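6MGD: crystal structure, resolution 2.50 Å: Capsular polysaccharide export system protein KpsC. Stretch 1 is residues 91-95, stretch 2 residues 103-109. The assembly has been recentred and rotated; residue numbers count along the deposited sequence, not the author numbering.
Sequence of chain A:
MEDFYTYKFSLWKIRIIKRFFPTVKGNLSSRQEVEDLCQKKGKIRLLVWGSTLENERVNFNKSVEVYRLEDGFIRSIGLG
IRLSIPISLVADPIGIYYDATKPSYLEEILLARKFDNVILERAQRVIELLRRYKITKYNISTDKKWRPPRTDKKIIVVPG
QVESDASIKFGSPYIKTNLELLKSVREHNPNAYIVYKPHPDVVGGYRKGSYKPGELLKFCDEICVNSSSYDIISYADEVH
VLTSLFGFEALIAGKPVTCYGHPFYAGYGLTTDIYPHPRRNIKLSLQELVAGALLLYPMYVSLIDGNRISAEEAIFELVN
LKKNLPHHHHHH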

# COMPACT_ATOMS: atom_id res chain seq x y z
N ALA A 91 -3.50 9.13 5.96
CA ALA A 91 -4.51 9.42 6.98
C ALA A 91 -5.88 9.24 6.33
O ALA A 91 -6.34 10.11 5.59
CB ALA A 91 -4.34 10.82 7.55
N ASP A 92 -6.52 8.11 6.62
CA ASP A 92 -7.79 7.76 5.99
C ASP A 92 -8.92 7.92 7.01
O ASP A 92 -8.94 7.21 8.02
CB ASP A 92 -7.73 6.32 5.47
CG ASP A 92 -8.89 5.97 4.55
OD1 ASP A 92 -10.04 6.32 4.86
OD2 ASP A 92 -8.63 5.32 3.50
N PRO A 93 -9.86 8.84 6.79
CA PRO A 93 -10.95 9.04 7.76
C PRO A 93 -12.14 8.12 7.59
O PRO A 93 -13.05 8.16 8.43
CB PRO A 93 -11.35 10.50 7.50
CG PRO A 93 -11.11 10.68 6.04
CD PRO A 93 -9.88 9.85 5.72
N ILE A 94 -12.18 7.31 6.54
CA ILE A 94 -13.30 6.42 6.26
C ILE A 94 -12.91 4.96 6.51
O ILE A 94 -13.66 4.21 7.15
CB ILE A 94 -13.82 6.62 4.82
CG1 ILE A 94 -14.34 8.04 4.64
CG2 ILE A 94 -14.90 5.60 4.50
CD1 ILE A 94 -14.89 8.33 3.26
N GLY A 95 -11.75 4.55 6.02
CA GLY A 95 -11.25 3.21 6.23
C GLY A 95 -9.74 3.15 6.13
O GLY A 95 -9.03 3.89 6.82
N PRO A 103 -15.35 0.39 2.71
CA PRO A 103 -14.89 1.50 1.86
C PRO A 103 -13.68 2.21 2.45
O PRO A 103 -13.47 2.23 3.66
CB PRO A 103 -16.11 2.42 1.80
CG PRO A 103 -17.27 1.53 2.08
CD PRO A 103 -16.77 0.52 3.06
N SER A 104 -12.88 2.79 1.56
CA SER A 104 -11.72 3.58 1.94
C SER A 104 -11.80 4.94 1.27
O SER A 104 -12.48 5.11 0.25
CB SER A 104 -10.40 2.89 1.56
OG SER A 104 -10.21 2.90 0.15
N TYR A 105 -11.09 5.92 1.84
CA TYR A 105 -11.07 7.25 1.25
C TYR A 105 -10.33 7.27 -0.08
O TYR A 105 -10.66 8.07 -0.96
CB TYR A 105 -10.46 8.26 2.22
CG TYR A 105 -10.53 9.69 1.72
CD1 TYR A 105 -11.75 10.32 1.53
CD2 TYR A 105 -9.37 10.41 1.45
CE1 TYR A 105 -11.82 11.62 1.08
CE2 TYR A 105 -9.43 11.71 1.00
CZ TYR A 105 -10.66 12.31 0.82
OH TYR A 105 -10.72 13.61 0.37
N LEU A 106 -9.32 6.41 -0.24
CA LEU A 106 -8.66 6.27 -1.53
C LEU A 106 -9.64 5.78 -2.59
O LEU A 106 -9.65 6.26 -3.72
CB LEU A 106 -7.47 5.32 -1.42
CG LEU A 106 -6.22 5.53 -2.29
CD1 LEU A 106 -5.60 4.18 -2.67
CD2 LEU A 106 -6.47 6.38 -3.53
N GLU A 107 -10.49 4.82 -2.21
CA GLU A 107 -11.47 4.29 -3.15
C GLU A 107 -12.51 5.34 -3.52
O GLU A 107 -12.97 5.38 -4.67
CB GLU A 107 -12.14 3.05 -2.55
CG GLU A 107 -12.91 2.20 -3.54
CD GLU A 107 -13.47 0.93 -2.90
OE1 GLU A 107 -13.30 0.77 -1.67
OE2 GLU A 107 -14.07 0.11 -3.62
N GLU A 108 -12.88 6.21 -2.58
CA GLU A 108 -13.83 7.28 -2.89
C GLU A 108 -13.19 8.33 -3.78
O GLU A 108 -13.88 8.91 -4.64
CB GLU A 108 -14.34 7.92 -1.60
CG GLU A 108 -15.01 6.96 -0.61
CD GLU A 108 -16.14 6.15 -1.23
OE1 GLU A 108 -15.98 4.92 -1.37
OE2 GLU A 108 -17.17 6.75 -1.59
N ILE A 109 -11.90 8.60 -3.61
CA ILE A 109 -11.20 9.54 -4.49
C ILE A 109 -11.22 9.02 -5.92
O ILE A 109 -11.55 9.75 -6.86
CB ILE A 109 -9.77 9.78 -3.99
CG1 ILE A 109 -9.77 10.65 -2.74
CG2 ILE A 109 -8.92 10.42 -5.09
CD1 ILE A 109 -8.38 10.95 -2.21

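What ties the start of the helix to the strand end? The carboxylate of Asp92 receives the backbone amide of Tyr105, the first helical residue, whose N lies 3.0 Å from Asp92 OD2; a weak bond from the same N reaches Asp92 OD1 at 3.2 Å. The CA-to-CB bond of Asp92 points sideways, yet the end of the side chain comes nearer and makes this contact.

How is that carboxylate held in place? Its own loop folds around it: Asp92 OD1 accepts from Gly95 N at 2.7 Å and from Ile94 N at 2.9 Å. One side chain thus gathers amides from both stretches. Ser104, the N-cap, serves the helix separately, its OG accepting from Glu107 N at 3.1 Å.

Where do apolar groups meet? Ile94 points toward the second stretch, its CD1 lying 4.1 Å from Tyr105 CD1 at the ring edge, and its CG2 4.3 Å from Pro103 CB. Pro93 CD packs against Tyr105 CB at 3.9 Å.

Why does the lack of a side chain matter at Gly95? Its CA approaches Pro103 O at 3.5 Å in a CA-H...O contact, and an ideally placed CB would lie 2.2 Å from that Pro103 O, a clash.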